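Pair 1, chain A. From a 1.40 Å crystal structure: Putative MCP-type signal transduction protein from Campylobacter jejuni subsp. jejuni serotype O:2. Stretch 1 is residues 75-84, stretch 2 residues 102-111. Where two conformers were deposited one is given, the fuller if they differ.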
# COMPACT_ATOMS: atom_id res chain seq x y z
N TYR A 75 -7.84 0.07 7.97
CA TYR A 75 -6.75 -0.79 7.51
C TYR A 75 -5.43 -0.07 7.54
O TYR A 75 -4.43 -0.72 7.46
CB TYR A 75 -7.01 -1.33 6.08
CG TYR A 75 -8.29 -2.15 5.95
CD1 TYR A 75 -8.34 -3.51 6.26
CD2 TYR A 75 -9.42 -1.55 5.48
CE1 TYR A 75 -9.53 -4.23 6.12
CE2 TYR A 75 -10.61 -2.25 5.33
CZ TYR A 75 -10.69 -3.57 5.64
OH TYR A 75 -11.97 -4.16 5.45
N SER A 76 -5.43 1.26 7.62
CA SER A 76 -4.20 2.05 7.77
C SER A 76 -3.61 1.81 9.16
O SER A 76 -4.27 1.93 10.18
CB SER A 76 -4.45 3.52 7.57
OG SER A 76 -5.43 4.01 8.47
N ASN A 77 -2.38 1.40 9.17
CA ASN A 77 -1.64 1.16 10.39
C ASN A 77 -1.08 2.44 10.92
O ASN A 77 -0.91 2.60 12.16
CB ASN A 77 -0.58 0.07 10.10
CG ASN A 77 -1.21 -1.24 9.61
OD1 ASN A 77 -1.44 -1.49 8.35
ND2 ASN A 77 -1.45 -2.13 10.57
N PHE A 78 -0.77 3.37 10.02
CA PHE A 78 -0.31 4.68 10.43
C PHE A 78 -0.96 5.77 9.60
O PHE A 78 -1.30 5.57 8.43
CB PHE A 78 1.22 4.77 10.29
CG PHE A 78 1.96 3.74 11.10
CD1 PHE A 78 2.33 3.98 12.43
CD2 PHE A 78 2.25 2.47 10.56
CE1 PHE A 78 2.97 3.02 13.16
CE2 PHE A 78 2.94 1.53 11.31
CZ PHE A 78 3.30 1.81 12.60
N THR A 79 -1.07 6.94 10.21
CA THR A 79 -1.58 8.13 9.55
C THR A 79 -0.62 9.26 9.85
O THR A 79 -0.09 9.33 10.96
CB THR A 79 -3.02 8.46 10.05
OG1 THR A 79 -3.95 7.42 9.58
CG2 THR A 79 -3.47 9.82 9.60
N TYR A 80 -0.35 10.10 8.88
CA TYR A 80 0.58 11.23 9.11
C TYR A 80 0.17 12.49 8.41
O TYR A 80 -0.33 12.47 7.29
CB TYR A 80 2.01 10.84 8.71
CG TYR A 80 2.11 10.14 7.37
CD1 TYR A 80 2.23 10.86 6.18
CD2 TYR A 80 2.08 8.75 7.29
CE1 TYR A 80 2.34 10.21 4.98
CE2 TYR A 80 2.17 8.10 6.07
CZ TYR A 80 2.30 8.83 4.93
OH TYR A 80 2.40 8.18 3.69
N LEU A 81 0.43 13.61 9.09
CA LEU A 81 0.34 14.94 8.53
C LEU A 81 1.70 15.58 8.60
O LEU A 81 2.22 15.83 9.69
CB LEU A 81 -0.70 15.80 9.23
CG LEU A 81 -0.81 17.23 8.68
CD1 LEU A 81 -1.28 17.25 7.24
CD2 LEU A 81 -1.74 18.07 9.53
N TYR A 82 2.28 15.85 7.44
CA TYR A 82 3.56 16.55 7.32
C TYR A 82 3.24 17.98 6.90
O TYR A 82 2.58 18.18 5.89
CB TYR A 82 4.45 15.83 6.31
CG TYR A 82 5.71 16.54 5.88
CD1 TYR A 82 6.46 17.31 6.75
CD2 TYR A 82 6.16 16.41 4.57
CE1 TYR A 82 7.62 17.94 6.33
CE2 TYR A 82 7.30 17.03 4.14
CZ TYR A 82 8.03 17.81 5.01
OH TYR A 82 9.18 18.41 4.55
N LEU A 83 3.67 18.97 7.67
CA LEU A 83 3.52 20.37 7.28
C LEU A 83 4.89 20.97 7.00
O LEU A 83 5.79 20.86 7.84
CB LEU A 83 2.81 21.17 8.36
CG LEU A 83 1.37 20.74 8.67
CD1 LEU A 83 0.79 21.58 9.78
CD2 LEU A 83 0.48 20.82 7.47
N ILE A 84 5.05 21.62 5.86
CA ILE A 84 6.34 22.12 5.43
C ILE A 84 6.80 23.36 6.19
O ILE A 84 8.03 23.56 6.38
CB ILE A 84 6.35 22.46 3.90
CG1 ILE A 84 5.70 21.34 3.11
CG2 ILE A 84 7.74 22.75 3.40
CD1 ILE A 84 5.36 21.79 1.68
N GLY A 102 14.01 18.34 12.62
CA GLY A 102 13.14 19.46 12.97
C GLY A 102 11.98 19.68 12.04
O GLY A 102 11.32 20.72 12.06
N LYS A 103 11.68 18.68 11.21
CA LYS A 103 10.47 18.75 10.40
C LYS A 103 9.25 18.45 11.25
O LYS A 103 9.32 17.75 12.25
CB LYS A 103 10.55 17.79 9.22
CG LYS A 103 11.59 18.25 8.21
CD LYS A 103 11.60 17.45 6.98
CE LYS A 103 12.54 18.14 5.99
NZ LYS A 103 13.92 18.00 6.41
N PHE A 104 8.11 18.99 10.83
CA PHE A 104 6.87 18.84 11.56
C PHE A 104 6.02 17.73 10.96
O PHE A 104 5.50 17.85 9.85
CB PHE A 104 6.08 20.14 11.60
CG PHE A 104 4.83 20.03 12.42
CD1 PHE A 104 4.88 20.17 13.81
CD2 PHE A 104 3.61 19.73 11.83
CE1 PHE A 104 3.75 20.03 14.57
CE2 PHE A 104 2.47 19.61 12.60
CZ PHE A 104 2.54 19.75 13.96
N VAL A 105 5.88 16.63 11.70
CA VAL A 105 5.11 15.48 11.27
C VAL A 105 4.27 14.99 12.45
O VAL A 105 4.81 14.64 13.51
CB VAL A 105 5.99 14.33 10.72
CG1 VAL A 105 5.11 13.13 10.39
CG2 VAL A 105 6.83 14.77 9.54
N MET A 106 2.96 15.00 12.30
CA MET A 106 2.05 14.39 13.25
C MET A 106 1.80 12.96 12.79
O MET A 106 1.12 12.76 11.78
CB MET A 106 0.74 15.15 13.32
CG MET A 106 0.93 16.63 13.67
SD MET A 106 -0.56 17.65 13.45
CE MET A 106 -1.46 17.23 14.89
N LEU A 107 2.36 11.99 13.51
CA LEU A 107 2.30 10.59 13.14
C LEU A 107 1.49 9.84 14.17
O LEU A 107 1.78 9.92 15.38
CB LEU A 107 3.71 10.00 13.04
CG LEU A 107 3.85 8.51 12.69
CD1 LEU A 107 3.27 8.19 11.32
CD2 LEU A 107 5.30 8.09 12.77
N TYR A 108 0.49 9.07 13.71
CA TYR A 108 -0.39 8.31 14.58
C TYR A 108 -0.36 6.82 14.27
O TYR A 108 -0.31 6.44 13.09
CB TYR A 108 -1.83 8.85 14.45
CG TYR A 108 -1.95 10.26 14.98
CD1 TYR A 108 -1.67 11.35 14.19
CD2 TYR A 108 -2.34 10.50 16.30
CE1 TYR A 108 -1.77 12.63 14.70
CE2 TYR A 108 -2.42 11.76 16.80
CZ TYR A 108 -2.14 12.84 15.98
OH TYR A 108 -2.22 14.12 16.46
N ALA A 109 -0.38 6.00 15.31
CA ALA A 109 -0.53 4.57 15.23
C ALA A 109 -1.77 4.14 16.00
O ALA A 109 -2.37 4.92 16.74
CB ALA A 109 0.70 3.87 15.82
N ASP A 110 -2.14 2.87 15.84
CA ASP A 110 -3.28 2.35 16.59
C ASP A 110 -2.93 2.32 18.08
O ASP A 110 -1.77 2.08 18.45
CB ASP A 110 -3.66 0.96 16.10
CG ASP A 110 -4.35 1.00 14.74
OD1 ASP A 110 -4.99 2.03 14.43
OD2 ASP A 110 -4.26 -0.00 14.00
N GLU A 111 -3.92 2.57 18.93
CA GLU A 111 -3.76 2.34 20.38
C GLU A 111 -4.12 0.86 20.61
O GLU A 111 -3.27 0.04 20.98
CB GLU A 111 -4.67 3.23 21.23
CG GLU A 111 -4.91 4.61 20.65
CD GLU A 111 -5.70 5.52 21.59
OE1 GLU A 111 -6.72 5.06 22.16
OE2 GLU A 111 -5.29 6.69 21.75
O HOH W 1 -0.28 0.84 14.15

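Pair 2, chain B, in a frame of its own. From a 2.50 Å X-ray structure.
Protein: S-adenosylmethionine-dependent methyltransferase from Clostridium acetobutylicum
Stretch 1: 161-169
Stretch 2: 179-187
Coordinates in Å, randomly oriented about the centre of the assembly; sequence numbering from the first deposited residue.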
# COMPACT_ATOMS: atom_id res chain seq x y z
N ASP B 161 15.71 -19.46 6.57
CA ASP B 161 15.59 -20.44 5.49
C ASP B 161 16.98 -20.36 4.87
O ASP B 161 17.59 -19.29 4.88
CB ASP B 161 14.50 -20.04 4.49
CG ASP B 161 15.07 -19.53 3.19
OD1 ASP B 161 14.84 -18.34 2.88
OD2 ASP B 161 15.74 -20.31 2.48
N ASP B 162 17.50 -21.45 4.33
CA ASP B 162 18.87 -21.43 3.81
C ASP B 162 19.28 -20.45 2.71
O ASP B 162 20.33 -20.63 2.09
CB ASP B 162 19.32 -22.86 3.45
CG ASP B 162 19.87 -23.63 4.66
OD1 ASP B 162 20.72 -23.05 5.40
OD2 ASP B 162 19.47 -24.80 4.88
N GLU B 163 18.48 -19.42 2.47
CA GLU B 163 18.84 -18.43 1.46
C GLU B 163 18.58 -17.01 1.98
O GLU B 163 19.19 -16.03 1.52
CB GLU B 163 18.06 -18.67 0.17
CG GLU B 163 16.57 -18.54 0.29
CD GLU B 163 15.85 -18.91 -0.99
OE1 GLU B 163 16.25 -18.41 -2.06
OE2 GLU B 163 14.87 -19.70 -0.92
N VAL B 164 17.68 -16.90 2.96
CA VAL B 164 17.37 -15.62 3.56
C VAL B 164 17.30 -15.78 5.07
O VAL B 164 16.64 -16.67 5.59
CB VAL B 164 16.01 -15.09 3.07
CG1 VAL B 164 15.67 -13.79 3.78
CG2 VAL B 164 16.07 -14.85 1.57
N PHE B 165 18.00 -14.89 5.77
CA PHE B 165 18.03 -14.90 7.23
C PHE B 165 17.62 -13.50 7.72
O PHE B 165 18.10 -12.50 7.19
CB PHE B 165 19.44 -15.22 7.73
CG PHE B 165 19.56 -15.19 9.22
CD1 PHE B 165 19.44 -16.36 9.96
CD2 PHE B 165 19.69 -13.98 9.90
CE1 PHE B 165 19.44 -16.33 11.36
CE2 PHE B 165 19.69 -13.93 11.28
CZ PHE B 165 19.56 -15.10 12.02
N TYR B 166 16.76 -13.44 8.73
CA TYR B 166 16.34 -12.14 9.25
C TYR B 166 15.93 -12.15 10.72
O TYR B 166 15.40 -13.13 11.22
CB TYR B 166 15.20 -11.56 8.38
CG TYR B 166 13.79 -12.07 8.66
CD1 TYR B 166 13.16 -11.80 9.87
CD2 TYR B 166 13.08 -12.79 7.69
CE1 TYR B 166 11.86 -12.22 10.13
CE2 TYR B 166 11.76 -13.22 7.93
CZ TYR B 166 11.16 -12.93 9.16
OH TYR B 166 9.86 -13.33 9.44
N TYR B 167 16.21 -11.04 11.40
CA TYR B 167 15.84 -10.87 12.80
C TYR B 167 14.92 -9.67 12.81
O TYR B 167 15.29 -8.58 12.38
CB TYR B 167 17.07 -10.61 13.66
CG TYR B 167 16.75 -10.21 15.07
CD1 TYR B 167 15.79 -10.90 15.81
CD2 TYR B 167 17.42 -9.16 15.68
CE1 TYR B 167 15.51 -10.54 17.13
CE2 TYR B 167 17.14 -8.79 16.99
CZ TYR B 167 16.18 -9.49 17.71
OH TYR B 167 15.91 -9.13 19.02
N TRP B 168 13.70 -9.87 13.31
CA TRP B 168 12.70 -8.81 13.33
C TRP B 168 12.27 -8.47 14.76
O TRP B 168 11.75 -9.32 15.46
CB TRP B 168 11.51 -9.28 12.47
CG TRP B 168 10.28 -8.41 12.47
CD1 TRP B 168 10.12 -7.22 13.11
CD2 TRP B 168 9.03 -8.69 11.82
NE1 TRP B 168 8.85 -6.74 12.91
CE2 TRP B 168 8.17 -7.61 12.12
CE3 TRP B 168 8.57 -9.74 11.01
CZ2 TRP B 168 6.84 -7.56 11.64
CZ3 TRP B 168 7.25 -9.68 10.54
CH2 TRP B 168 6.41 -8.60 10.85
N GLU B 169 12.50 -7.24 15.18
CA GLU B 169 12.11 -6.83 16.53
C GLU B 169 10.99 -5.79 16.47
O GLU B 169 11.09 -4.78 15.77
CB GLU B 169 13.31 -6.24 17.28
CG GLU B 169 13.32 -6.57 18.77
CD GLU B 169 13.96 -5.49 19.63
OE1 GLU B 169 15.10 -5.09 19.33
OE2 GLU B 169 13.32 -5.06 20.61
N MSE B 179 9.19 -1.11 13.89
CA MSE B 179 9.74 -2.37 13.43
C MSE B 179 11.18 -2.21 13.00
O MSE B 179 11.52 -1.35 12.20
CB MSE B 179 8.93 -2.87 12.24
CG MSE B 179 7.42 -2.83 12.45
SE MSE B 179 6.47 -3.35 10.84
CE MSE B 179 5.65 -1.66 10.37
N TYR B 180 12.04 -3.06 13.55
CA TYR B 180 13.45 -3.02 13.19
C TYR B 180 13.76 -4.38 12.60
O TYR B 180 13.59 -5.41 13.26
CB TYR B 180 14.29 -2.75 14.43
CG TYR B 180 13.87 -1.52 15.20
CD1 TYR B 180 12.68 -1.51 15.94
CD2 TYR B 180 14.65 -0.36 15.21
CE1 TYR B 180 12.28 -0.39 16.66
CE2 TYR B 180 14.26 0.77 15.93
CZ TYR B 180 13.08 0.75 16.65
OH TYR B 180 12.70 1.85 17.40
N ILE B 181 14.20 -4.40 11.35
CA ILE B 181 14.48 -5.68 10.72
C ILE B 181 15.78 -5.74 9.96
O ILE B 181 16.02 -4.94 9.06
CB ILE B 181 13.38 -6.07 9.72
CG1 ILE B 181 11.98 -5.90 10.34
CG2 ILE B 181 13.59 -7.50 9.29
CD1 ILE B 181 10.85 -6.29 9.40
N SER B 182 16.61 -6.70 10.32
CA SER B 182 17.89 -6.92 9.68
C SER B 182 17.79 -8.18 8.81
O SER B 182 17.54 -9.28 9.31
CB SER B 182 18.99 -7.13 10.72
OG SER B 182 19.21 -5.94 11.48
N PHE B 183 17.98 -7.99 7.51
CA PHE B 183 17.94 -9.08 6.55
C PHE B 183 19.34 -9.43 6.14
O PHE B 183 20.23 -8.59 6.14
CB PHE B 183 17.18 -8.70 5.28
CG PHE B 183 15.70 -8.74 5.43
CD1 PHE B 183 14.99 -7.59 5.77
CD2 PHE B 183 15.01 -9.93 5.26
CE1 PHE B 183 13.61 -7.63 5.95
CE2 PHE B 183 13.64 -9.99 5.44
CZ PHE B 183 12.93 -8.83 5.78
N PHE B 184 19.53 -10.69 5.78
CA PHE B 184 20.80 -11.18 5.29
C PHE B 184 20.37 -12.08 4.15
O PHE B 184 19.74 -13.10 4.38
CB PHE B 184 21.53 -11.99 6.36
CG PHE B 184 22.32 -11.15 7.31
CD1 PHE B 184 21.82 -10.86 8.57
CD2 PHE B 184 23.56 -10.64 6.93
CE1 PHE B 184 22.56 -10.05 9.45
CE2 PHE B 184 24.30 -9.84 7.79
CZ PHE B 184 23.80 -9.54 9.05
N VAL B 185 20.68 -11.67 2.93
CA VAL B 185 20.29 -12.46 1.77
C VAL B 185 21.49 -13.14 1.14
O VAL B 185 22.56 -12.55 1.00
CB VAL B 185 19.61 -11.59 0.71
CG1 VAL B 185 19.14 -12.46 -0.45
CG2 VAL B 185 18.44 -10.84 1.32
N ARG B 186 21.31 -14.40 0.76
CA ARG B 186 22.37 -15.18 0.13
C ARG B 186 22.72 -14.61 -1.24
O ARG B 186 21.85 -14.22 -2.01
CB ARG B 186 21.92 -16.64 -0.04
CG ARG B 186 22.66 -17.65 0.82
CD ARG B 186 24.09 -17.86 0.33
NE ARG B 186 24.14 -18.36 -1.04
CZ ARG B 186 23.60 -19.51 -1.45
NH1 ARG B 186 22.95 -20.29 -0.59
NH2 ARG B 186 23.71 -19.88 -2.72
N ASP B 187 24.01 -14.58 -1.55
CA ASP B 187 24.50 -14.08 -2.83
C ASP B 187 25.71 -14.92 -3.20
O ASP B 187 26.77 -14.39 -3.57
CB ASP B 187 24.88 -12.60 -2.72
CG ASP B 187 25.26 -11.98 -4.07
OD1 ASP B 187 24.52 -12.19 -5.06
OD2 ASP B 187 26.28 -11.26 -4.13

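The sharpest difference between these two β-ladders lies at one matched site, where Asn77(A) falls on Glu163(B). In pair 2 the strands are joined there directly: Arg186(B) N donates to Glu163(B) O at 2.8 Å. In pair 1 the corresponding atoms, Asn77(A) O and Asp110(A) N, stand 3.9 Å apart, and a water fills the gap, donating to Asn77(A) O at 2.7 Å and accepting from Asp110(A) N at 3.2 Å. A single solvent molecule thus does the work of a backbone hydrogen bond where the strands have begun to part.

Through the centre of the ladder the frameworks are nearly interchangeable. Fourteen central residues superpose with an RMSD of 0.6 Å, and the strands run antiparallel at 171° in pair 1 and 173° in pair 2, their axes approaching to 4.6 Å in both. Narrow and wide pairs alternate in the same register. Leu81(A) and Met106(A) exchange two hydrogen bonds, from Leu81(A) N to Met106(A) O at 2.9 Å and from Met106(A) N to Leu81(A) O at 2.8 Å; the matching Tyr167(B) and Ser182(B) do likewise, with Tyr167(B) N to Ser182(B) O at 3.0 Å and Ser182(B) N to Tyr167(B) O at 3.1 Å. At the far end, Leu83(A) N donates to Phe104(A) O at 3.1 Å without a return bond, whereas Glu169(B) N to Tyr180(B) O at 2.9 Å is answered by Tyr180(B) N to Glu169(B) O at 3.0 Å. Such bonds use main-chain atoms alone, so the ladder tolerates very different side chains.

How those side chains fill space is a separate matter. On the face carrying Tyr80(A) and Tyr166(B), both tyrosines adopt the p rotamer and their ends lead away from the partner strand. The neighbour differs: Leu107(A) brings CD1 to 3.9 Å from Tyr80(A) CB, whereas Phe183(B) places CD2 3.5 Å from Tyr166(B) CB and pairs its ring obliquely with that tyrosine, the planes at 54°. Further along, Tyr82(A) and Trp168(B) are both t at chi1. Val105(A) CG2 meets Tyr82(A) CD1 at 3.8 Å, obliquely to the ring, but the longer Ile181(B) extends CD1 over the indole face, 3.8 Å from the centroid of the Trp168(B) five-membered ring and only 8° off its normal. At the other end of this face, Phe78(A) CE1 packs on Ala109(A) CB at 3.6 Å, while two branched residues meet more loosely, Val164(B) CG2 to Val185(B) CG1 at 4.4 Å.

The opposite face diverges in character. Buried Leu81(A) and Met106(A) touch through CD2 and SD at 4.1 Å; partly exposed Tyr167(B) and Ser182(B) replace them. At the next pair on this face, Phe165(B) CD2 and Phe184(B) CD1 make an apolar contact at 4.0 Å, where pair 1 has Thr79(A) and Tyr108(A).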